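Local coordinates for protein WPL1 (Eremothecium gossypii, PDB 3ZIK) that probably regulates sister-chromatid cohesion by promoting the release of cohesin from chromosomes, as its Wapl relatives do, through the all-helical Wap1 domain, at residues A[23-28]-A[62-67]; A[217-222]-A[252-257]; A[277-282]-A[320-325]. All coordinates share one frame; numbering follows the deposited sequence.

From the N terminus, the chain forms its three contacts in series, so none nests in or crosses another. Interaction 1 closes a mostly helical loop of 33 residues, joining helix 22-28 to the junction of helices 54-63 and 65-72 near one end of the elongated domain. On the opposite side of the chain's centre, interaction 2 closes a loop of 29 residues, bringing the connection between helices 201-215 and 225-235 to helix 248-261. Interaction 3 then closes one of 37, packing helix 272-289 against the start of helix 321-336. The last two touch, L255 CD2 lying 4.0 Å from Q281 CG, whereas interaction 1 stays about 36 Å from either (nearest atoms).

Interaction 1: A[23-28]-A[62-67]; sequences DLDFIL and KYRHRE
The guanidinium of R64 has a carboxylate at each of two edges, close to its own plane: D25 OD1 lies beyond the end formed by NH1 and NH2, and E67 lies along the side formed by NE and NH2. Two leucine methyls come in obliquely, L28 CD1 at 3.4 Å from R64 NH2 and, more loosely, L24 CD2 at 4.3 Å from R64 NH1.

The two acids are gripped differently. D25 offers a single oxygen to both terminal nitrogens: R64 NH2 reaches D25 OD1 at 2.6 Å, nearly in line with the C-O bond, and R64 NH1 meets the same D25 OD1 from the syn side at 2.9 Å. Both bonds end on one oxygen, and the carboxylate and guanidinium planes are 54° apart, so the pairing is neither two-oxygen nor coplanar. E67 instead takes one nitrogen on each oxygen, with R64 NE to E67 OE1 at 2.9 Å and R64 NH2 to E67 OE2 at 3.1 Å, the latter at an N-H...O angle of 163°. Both nitrogens lie above the E67 carboxylate plane.

R64 NH2 therefore serves both acids. Its location follows from the bends of the R64 chain at chi2 and chi3 (-62° at chi3), which turn the guanidinium alongside the extended E67 side chain. D25 OD1 and E67 OE2 lie 5.1 Å apart, and the shared cation probably offsets their repulsion. Y59 in helix 54-63 adds a hydrogen bond to R64 NH1, while L28 also packs on W71 of helix 65-72.

R64 leaves the helical conformation of 54-63 and occupies the N-cap position of 65-72. Together, D25, R64 and E67 make a three-residue surface salt-bridge network that links helix 22-28 to this interhelical junction of the Wap1 domain.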
loop_
_atom_site.group_PDB
_atom_site.type_symbol
_atom_site.label_atom_id
_atom_site.label_comp_id
_atom_site.label_asym_id
_atom_site.label_seq_id
_atom_site.Cartn_x
_atom_site.Cartn_y
_atom_site.Cartn_z
ATOM N N ASP A 23 6.435 -36.944 -15.211
ATOM C CA ASP A 23 7.246 -36.130 -14.291
ATOM C C ASP A 23 6.383 -35.416 -13.235
ATOM O O ASP A 23 6.732 -35.370 -12.044
ATOM C CB ASP A 23 8.176 -35.154 -15.028
ATOM C CG ASP A 23 9.140 -34.392 -14.056
ATOM O OD1 ASP A 23 9.562 -34.964 -13.021
ATOM O OD2 ASP A 23 9.489 -33.215 -14.323
ATOM N N LEU A 24 5.227 -34.903 -13.653
ATOM C CA LEU A 24 4.336 -34.267 -12.699
ATOM C C LEU A 24 3.944 -35.233 -11.598
ATOM O O LEU A 24 4.023 -34.892 -10.402
ATOM C CB LEU A 24 3.110 -33.696 -13.415
ATOM C CG LEU A 24 2.074 -32.870 -12.653
ATOM C CD1 LEU A 24 2.694 -31.740 -11.806
ATOM C CD2 LEU A 24 1.121 -32.310 -13.694
ATOM N N ASP A 25 3.534 -36.437 -11.993
ATOM C CA ASP A 25 3.153 -37.473 -11.043
ATOM C C ASP A 25 4.301 -37.797 -10.097
ATOM O O ASP A 25 4.082 -38.076 -8.908
ATOM C CB ASP A 25 2.705 -38.748 -11.767
ATOM C CG ASP A 25 1.299 -38.611 -12.395
ATOM O OD1 ASP A 25 0.555 -37.664 -12.037
ATOM O OD2 ASP A 25 0.932 -39.453 -13.243
ATOM N N PHE A 26 5.511 -37.779 -10.623
ATOM C CA PHE A 26 6.670 -38.008 -9.775
ATOM C C PHE A 26 6.857 -36.849 -8.789
ATOM O O PHE A 26 6.996 -37.083 -7.583
ATOM C CB PHE A 26 7.930 -38.189 -10.596
ATOM C CG PHE A 26 9.177 -38.183 -9.765
ATOM C CD1 PHE A 26 9.448 -39.228 -8.868
ATOM C CD2 PHE A 26 10.073 -37.117 -9.855
ATOM C CE1 PHE A 26 10.599 -39.217 -8.099
ATOM C CE2 PHE A 26 11.221 -37.092 -9.078
ATOM C CZ PHE A 26 11.482 -38.143 -8.198
ATOM N N ILE A 27 6.855 -35.611 -9.313
ATOM C CA ILE A 27 6.958 -34.408 -8.494
ATOM C C ILE A 27 5.877 -34.433 -7.417
ATOM O O ILE A 27 6.162 -34.203 -6.246
ATOM C CB ILE A 27 6.930 -33.135 -9.363
ATOM C CG1 ILE A 27 8.205 -33.059 -10.186
ATOM C CG2 ILE A 27 6.761 -31.882 -8.527
ATOM C CD1 ILE A 27 8.348 -31.904 -11.153
ATOM N N LEU A 28 4.641 -34.766 -7.786
ATOM C CA LEU A 28 3.563 -34.839 -6.805
ATOM C C LEU A 28 3.717 -35.930 -5.767
ATOM O O LEU A 28 3.054 -35.893 -4.719
ATOM C CB LEU A 28 2.173 -34.925 -7.481
ATOM C CG LEU A 28 1.815 -33.761 -8.422
ATOM C CD1 LEU A 28 0.423 -33.901 -9.030
ATOM C CD2 LEU A 28 1.947 -32.436 -7.702
ATOM N N LYS A 62 -7.080 -27.772 -15.916
ATOM C CA LYS A 62 -8.296 -28.489 -16.345
ATOM C C LYS A 62 -8.433 -29.869 -15.605
ATOM O O LYS A 62 -9.510 -30.249 -15.233
ATOM C CB LYS A 62 -8.333 -28.582 -17.884
ATOM C CG LYS A 62 -9.541 -29.331 -18.454
ATOM C CD LYS A 62 -9.588 -29.232 -19.983
ATOM C CE LYS A 62 -11.024 -29.293 -20.541
ATOM N NZ LYS A 62 -11.729 -30.581 -20.258
ATOM N N TYR A 63 -7.324 -30.555 -15.328
ATOM C CA TYR A 63 -7.375 -31.904 -14.756
ATOM C C TYR A 63 -6.756 -32.127 -13.414
ATOM O O TYR A 63 -7.228 -33.009 -12.691
ATOM C CB TYR A 63 -6.681 -32.888 -15.704
ATOM C CG TYR A 63 -7.307 -32.925 -17.072
ATOM C CD1 TYR A 63 -8.611 -33.478 -17.250
ATOM C CD2 TYR A 63 -6.620 -32.455 -18.189
ATOM C CE1 TYR A 63 -9.181 -33.563 -18.503
ATOM C CE2 TYR A 63 -7.204 -32.546 -19.459
ATOM C CZ TYR A 63 -8.478 -33.083 -19.590
ATOM O OH TYR A 63 -9.076 -33.159 -20.815
ATOM N N ARG A 64 -5.687 -31.392 -13.085
ATOM C CA ARG A 64 -4.905 -31.681 -11.894
ATOM C C ARG A 64 -4.865 -30.494 -10.934
ATOM O O ARG A 64 -3.971 -30.468 -10.062
ATOM C CB ARG A 64 -3.457 -32.062 -12.242
ATOM C CG ARG A 64 -3.243 -33.038 -13.385
ATOM C CD ARG A 64 -3.744 -34.439 -13.033
ATOM N NE ARG A 64 -3.025 -35.000 -11.897
ATOM C CZ ARG A 64 -1.880 -35.651 -11.996
ATOM N NH1 ARG A 64 -1.355 -35.791 -13.180
ATOM N NH2 ARG A 64 -1.285 -36.187 -10.920
ATOM N N HIS A 65 -5.808 -29.534 -11.063
ATOM C CA HIS A 65 -5.716 -28.215 -10.332
ATOM C C HIS A 65 -5.558 -28.325 -8.873
ATOM O O HIS A 65 -4.530 -27.876 -8.301
ATOM C CB HIS A 65 -6.868 -27.240 -10.636
ATOM C CG HIS A 65 -6.488 -25.778 -10.525
ATOM N ND1 HIS A 65 -7.279 -24.791 -10.983
ATOM C CD2 HIS A 65 -5.381 -25.156 -9.960
ATOM C CE1 HIS A 65 -6.699 -23.609 -10.751
ATOM N NE2 HIS A 65 -5.527 -23.836 -10.139
ATOM N N ARG A 66 -6.551 -28.952 -8.238
ATOM C CA ARG A 66 -6.543 -29.052 -6.799
ATOM C C ARG A 66 -5.424 -29.926 -6.262
ATOM O O ARG A 66 -4.817 -29.598 -5.233
ATOM C CB ARG A 66 -7.935 -29.403 -6.248
ATOM C CG ARG A 66 -8.880 -28.215 -6.483
ATOM C CD ARG A 66 -10.287 -28.531 -6.009
ATOM N NE ARG A 66 -11.213 -27.411 -6.145
ATOM C CZ ARG A 66 -12.542 -27.531 -6.132
ATOM N NH1 ARG A 66 -13.121 -28.733 -5.996
ATOM N NH2 ARG A 66 -13.294 -26.440 -6.245
ATOM N N GLU A 67 -5.122 -31.001 -6.975
ATOM C CA GLU A 67 -4.039 -31.881 -6.591
ATOM C C GLU A 67 -2.699 -31.085 -6.555
ATOM O O GLU A 67 -1.947 -31.153 -5.594
ATOM C CB GLU A 67 -3.979 -33.082 -7.555
ATOM C CG GLU A 67 -3.177 -34.295 -7.071
ATOM C CD GLU A 67 -3.037 -35.414 -8.138
ATOM O OE1 GLU A 67 -3.781 -35.384 -9.164
ATOM O OE2 GLU A 67 -2.164 -36.326 -7.949
#

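Interaction 2: A[217-222]-A[252-257]; sequences LSREKL and VRSLAM
R253 comes first along helix 248-261, its NE lying 3.6 Å from R219 NH2, at the edge of the R219 guanidinium. No hydrogen bond joins these like charges, whose guanidinium planes are 45° apart; R253 NH1 pairs with E300, which probably eases the repulsion.

One residue on, S254 faces the 217-222 loop directly. Its CB packs 3.9 Å from L222 CD1, and its OG lies 3.7 Å from R219 NE, near the guanidinium plane but without a hydrogen bond. That hydroxyl is instead engaged by S250 O, one turn back in the same helix.

M257 completes the walk. Its thioether lies over one face of the R219 guanidinium, with M257 SD 3.1 Å from R219 NH2 and CE over the rim; SD also lies over a face of the R253 guanidinium. A bend at chi3 (78°) places the terminal methyl over R219, whose own chain runs extended to NE.

The loop meeting this helix carries an ST motif, in which S218 OG accepts from K221 N at 3.2 Å, as the chain turns between helices 201-215 and 225-235 of the helical Wap1 fold.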
loop_
_atom_site.group_PDB
_atom_site.type_symbol
_atom_site.label_atom_id
_atom_site.label_comp_id
_atom_site.label_asym_id
_atom_site.label_seq_id
_atom_site.Cartn_x
_atom_site.Cartn_y
_atom_site.Cartn_z
ATOM N N LEU A 217 8.304 9.849 9.305
ATOM C CA LEU A 217 8.870 9.463 8.029
ATOM C C LEU A 217 9.646 10.599 7.350
ATOM O O LEU A 217 9.241 11.738 7.452
ATOM C CB LEU A 217 7.732 9.055 7.101
ATOM C CG LEU A 217 7.160 7.666 7.244
ATOM C CD1 LEU A 217 5.850 7.570 6.452
ATOM C CD2 LEU A 217 8.198 6.684 6.764
ATOM N N SER A 218 10.667 10.274 6.560
ATOM C CA SER A 218 11.413 11.281 5.803
ATOM C C SER A 218 10.517 12.142 4.882
ATOM O O SER A 218 9.425 11.716 4.453
ATOM C CB SER A 218 12.425 10.586 4.897
ATOM O OG SER A 218 11.733 9.654 4.063
ATOM N N ARG A 219 11.027 13.319 4.533
ATOM C CA ARG A 219 10.381 14.218 3.559
ATOM C C ARG A 219 10.058 13.535 2.246
ATOM O O ARG A 219 8.966 13.702 1.692
ATOM C CB ARG A 219 11.210 15.468 3.358
ATOM C CG ARG A 219 11.154 16.289 4.628
ATOM C CD ARG A 219 11.826 17.640 4.522
ATOM N NE ARG A 219 11.487 18.388 5.715
ATOM C CZ ARG A 219 12.316 19.190 6.364
ATOM N NH1 ARG A 219 13.568 19.358 5.929
ATOM N NH2 ARG A 219 11.882 19.821 7.453
ATOM N N GLU A 220 10.955 12.646 1.831
ATOM C CA GLU A 220 10.800 11.973 0.589
ATOM C C GLU A 220 9.727 10.900 0.640
ATOM O O GLU A 220 8.903 10.808 -0.281
ATOM C CB GLU A 220 12.148 11.396 0.081
ATOM C CG GLU A 220 12.193 11.148 -1.440
ATOM C CD GLU A 220 12.063 12.431 -2.313
ATOM O OE1 GLU A 220 12.810 13.427 -2.071
ATOM O OE2 GLU A 220 11.205 12.452 -3.252
ATOM N N LYS A 221 9.708 10.079 1.680
ATOM C CA LYS A 221 8.601 9.132 1.781
ATOM C C LYS A 221 7.270 9.859 1.897
ATOM O O LYS A 221 6.290 9.337 1.438
ATOM C CB LYS A 221 8.767 8.144 2.932
ATOM C CG LYS A 221 9.827 7.062 2.643
ATOM C CD LYS A 221 9.759 5.812 3.532
ATOM C CE LYS A 221 11.114 5.085 3.537
ATOM N NZ LYS A 221 11.212 3.902 4.442
ATOM N N LEU A 222 7.241 11.044 2.528
ATOM C CA LEU A 222 6.008 11.830 2.649
ATOM C C LEU A 222 5.530 12.462 1.338
ATOM O O LEU A 222 4.482 13.065 1.311
ATOM C CB LEU A 222 6.154 12.942 3.705
ATOM C CG LEU A 222 6.332 12.508 5.158
ATOM C CD1 LEU A 222 6.764 13.732 5.976
ATOM C CD2 LEU A 222 5.043 11.819 5.659
ATOM N N VAL A 252 3.606 18.609 10.631
ATOM C CA VAL A 252 3.024 19.854 10.078
ATOM C C VAL A 252 4.091 20.648 9.348
ATOM O O VAL A 252 3.897 21.062 8.193
ATOM C CB VAL A 252 2.279 20.681 11.152
ATOM C CG1 VAL A 252 1.779 22.029 10.619
ATOM C CG2 VAL A 252 1.099 19.857 11.629
ATOM N N ARG A 253 5.254 20.759 9.970
ATOM C CA ARG A 253 6.362 21.439 9.372
ATOM C C ARG A 253 6.737 20.830 7.999
ATOM O O ARG A 253 6.878 21.568 6.992
ATOM C CB ARG A 253 7.539 21.425 10.353
ATOM C CG ARG A 253 8.733 22.268 9.927
ATOM C CD ARG A 253 9.924 22.045 10.863
ATOM N NE ARG A 253 11.182 22.163 10.128
ATOM C CZ ARG A 253 11.791 23.316 9.871
ATOM N NH1 ARG A 253 11.259 24.458 10.314
ATOM N NH2 ARG A 253 12.929 23.328 9.173
ATOM N N SER A 254 6.931 19.505 7.944
ATOM C CA SER A 254 7.370 18.885 6.695
ATOM C C SER A 254 6.317 19.030 5.605
ATOM O O SER A 254 6.675 19.316 4.499
ATOM C CB SER A 254 7.716 17.428 6.881
ATOM O OG SER A 254 8.713 17.262 7.848
ATOM N N LEU A 255 5.034 18.912 5.977
ATOM C CA LEU A 255 3.882 19.133 5.056
ATOM C C LEU A 255 3.855 20.541 4.524
ATOM O O LEU A 255 3.783 20.758 3.312
ATOM C CB LEU A 255 2.551 18.744 5.724
ATOM C CG LEU A 255 2.431 17.218 5.983
ATOM C CD1 LEU A 255 1.179 16.875 6.830
ATOM C CD2 LEU A 255 2.461 16.380 4.701
ATOM N N ALA A 256 4.011 21.499 5.423
ATOM C CA ALA A 256 3.982 22.910 5.055
ATOM C C ALA A 256 5.176 23.283 4.144
ATOM O O ALA A 256 5.022 24.012 3.196
ATOM C CB ALA A 256 3.981 23.773 6.316
ATOM N N MET A 257 6.364 22.740 4.415
ATOM C CA MET A 257 7.524 23.019 3.563
ATOM C C MET A 257 7.336 22.424 2.167
ATOM O O MET A 257 7.723 23.051 1.188
ATOM C CB MET A 257 8.811 22.479 4.180
ATOM C CG MET A 257 9.328 23.277 5.383
ATOM S SD MET A 257 10.655 22.343 6.214
ATOM C CE MET A 257 12.050 22.641 5.121
#

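Interaction 3: A[277-282]-A[320-325]; sequences LLILQL and SFVLQL
V322 divides its two methyls between I279 and L278 through a chi1 of 161°: CG1 stands opposite the backbone N and goes to L278, while CG2, beside that N, goes to I279. On the other helix, I279 has CG1 beside its own backbone N and continues extended to CD1, so that its longer branch crosses both V322 and F321. The setting is near-parallel helix-helix packing within the all-helical Wap1 fold, with the local axes of 277-282 and 321-325 at 21° and 9.5 Å apart at closest approach.

The tightest apolar approach is I279 CG1 to V322 CG2 at 3.6 Å, the two side chains crossing at about a right angle. F321 turns an edge to the isoleucine: its CD2 lies 3.8 Å from I279 CD1, while I279 CG2 sits in the ring plane next to CE2. L278 is a looser neighbour, its CB 4.1 Å from V322 CG1.

One turn further, L282 and L325 point at each other, with L282 CB 4.1 Å from L325 CG. L282 CD1 also rests against the backbone of the partner helix, near V322 O.

The side chains that meet are all apolar, and no hydrogen bond spans the two segments. Neighbouring helices cover part of the contact: V322 also touches I266 of helix 264-267, and L325 reaches F356 of helix 343-358. At the start of the second helix, S320 is the N-cap, its OG accepting from L323 N at 3.2 Å.

L325 adopts a chi1 of -139°, away from the staggered positions, and its CD2 lies against the first helix's backbone, 3.7 Å from I279 O.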
loop_
_atom_site.group_PDB
_atom_site.type_symbol
_atom_site.label_atom_id
_atom_site.label_comp_id
_atom_site.label_asym_id
_atom_site.label_seq_id
_atom_site.Cartn_x
_atom_site.Cartn_y
_atom_site.Cartn_z
ATOM N N LEU A 277 -0.530 15.219 -5.271
ATOM C CA LEU A 277 0.311 15.417 -4.110
ATOM C C LEU A 277 -0.176 16.551 -3.218
ATOM O O LEU A 277 -0.378 16.366 -2.015
ATOM C CB LEU A 277 1.732 15.705 -4.543
ATOM C CG LEU A 277 2.761 15.985 -3.456
ATOM C CD1 LEU A 277 2.933 14.783 -2.550
ATOM C CD2 LEU A 277 4.105 16.410 -4.074
ATOM N N LEU A 278 -0.393 17.710 -3.796
ATOM C CA LEU A 278 -0.949 18.829 -3.039
ATOM C C LEU A 278 -2.343 18.522 -2.423
ATOM O O LEU A 278 -2.588 18.878 -1.280
ATOM C CB LEU A 278 -1.016 20.031 -3.959
ATOM C CG LEU A 278 0.353 20.694 -4.227
ATOM C CD1 LEU A 278 0.135 21.738 -5.359
ATOM C CD2 LEU A 278 0.864 21.431 -2.997
ATOM N N ILE A 279 -3.240 17.832 -3.134
ATOM C CA ILE A 279 -4.580 17.470 -2.550
ATOM C C ILE A 279 -4.370 16.590 -1.297
ATOM O O ILE A 279 -4.952 16.811 -0.251
ATOM C CB ILE A 279 -5.495 16.709 -3.601
ATOM C CG1 ILE A 279 -6.044 17.683 -4.671
ATOM C CG2 ILE A 279 -6.647 15.920 -2.909
ATOM C CD1 ILE A 279 -6.723 16.986 -5.861
ATOM N N LEU A 280 -3.477 15.589 -1.396
ATOM C CA LEU A 280 -3.193 14.677 -0.245
ATOM C C LEU A 280 -2.442 15.373 0.905
ATOM O O LEU A 280 -2.789 15.198 2.086
ATOM C CB LEU A 280 -2.440 13.421 -0.738
ATOM C CG LEU A 280 -3.306 12.541 -1.683
ATOM C CD1 LEU A 280 -2.419 11.495 -2.330
ATOM C CD2 LEU A 280 -4.573 11.900 -1.028
ATOM N N GLN A 281 -1.431 16.173 0.591
ATOM C CA GLN A 281 -0.777 16.913 1.674
ATOM C C GLN A 281 -1.674 17.947 2.379
ATOM O O GLN A 281 -1.648 18.066 3.617
ATOM C CB GLN A 281 0.468 17.613 1.169
ATOM C CG GLN A 281 1.524 16.572 0.832
ATOM C CD GLN A 281 2.889 17.128 0.400
ATOM O OE1 GLN A 281 2.987 18.104 -0.357
ATOM N NE2 GLN A 281 3.976 16.403 0.818
ATOM N N LEU A 282 -2.495 18.653 1.606
ATOM C CA LEU A 282 -3.447 19.590 2.210
ATOM C C LEU A 282 -4.512 18.875 2.975
ATOM O O LEU A 282 -4.907 19.378 4.024
ATOM C CB LEU A 282 -4.047 20.592 1.195
ATOM C CG LEU A 282 -3.052 21.626 0.649
ATOM C CD1 LEU A 282 -3.518 22.259 -0.662
ATOM C CD2 LEU A 282 -2.737 22.657 1.727
ATOM N N SER A 320 -9.574 26.112 -8.659
ATOM C CA SER A 320 -9.277 24.662 -8.609
ATOM C C SER A 320 -9.634 24.082 -7.253
ATOM O O SER A 320 -9.731 24.793 -6.302
ATOM C CB SER A 320 -7.805 24.410 -8.914
ATOM O OG SER A 320 -6.971 25.057 -7.933
ATOM N N PHE A 321 -9.863 22.777 -7.191
ATOM C CA PHE A 321 -10.080 22.082 -5.967
ATOM C C PHE A 321 -8.873 22.271 -4.984
ATOM O O PHE A 321 -9.097 22.297 -3.777
ATOM C CB PHE A 321 -10.328 20.546 -6.235
ATOM C CG PHE A 321 -10.620 19.739 -4.969
ATOM C CD1 PHE A 321 -11.781 19.966 -4.223
ATOM C CD2 PHE A 321 -9.722 18.787 -4.499
ATOM C CE1 PHE A 321 -12.037 19.249 -3.049
ATOM C CE2 PHE A 321 -9.977 18.052 -3.313
ATOM C CZ PHE A 321 -11.125 18.273 -2.591
ATOM N N VAL A 322 -7.636 22.318 -5.523
ATOM C CA VAL A 322 -6.376 22.379 -4.732
ATOM C C VAL A 322 -6.369 23.743 -4.006
ATOM O O VAL A 322 -6.205 23.783 -2.793
ATOM C CB VAL A 322 -5.113 22.260 -5.614
ATOM C CG1 VAL A 322 -3.844 22.789 -4.890
ATOM C CG2 VAL A 322 -4.925 20.807 -6.012
ATOM N N LEU A 323 -6.656 24.814 -4.748
ATOM C CA LEU A 323 -6.835 26.142 -4.207
ATOM C C LEU A 323 -7.934 26.251 -3.126
ATOM O O LEU A 323 -7.685 26.863 -2.091
ATOM C CB LEU A 323 -7.012 27.190 -5.314
ATOM C CG LEU A 323 -7.249 28.632 -4.838
ATOM C CD1 LEU A 323 -6.007 29.043 -3.971
ATOM C CD2 LEU A 323 -7.405 29.563 -6.046
ATOM N N GLN A 324 -9.099 25.625 -3.330
ATOM C CA GLN A 324 -10.198 25.637 -2.338
ATOM C C GLN A 324 -9.745 24.933 -1.088
ATOM O O GLN A 324 -10.045 25.382 0.029
ATOM C CB GLN A 324 -11.486 24.924 -2.871
ATOM C CG GLN A 324 -12.079 25.687 -4.041
ATOM C CD GLN A 324 -13.249 24.958 -4.694
ATOM O OE1 GLN A 324 -13.189 23.761 -4.962
ATOM N NE2 GLN A 324 -14.325 25.700 -4.988
ATOM N N LEU A 325 -9.068 23.789 -1.262
ATOM C CA LEU A 325 -8.493 23.065 -0.114
ATOM C C LEU A 325 -7.421 23.909 0.603
ATOM O O LEU A 325 -7.398 23.996 1.802
ATOM C CB LEU A 325 -7.914 21.734 -0.573
ATOM C CG LEU A 325 -8.076 20.449 0.238
ATOM C CD1 LEU A 325 -9.499 20.154 0.676
ATOM C CD2 LEU A 325 -7.646 19.350 -0.726
#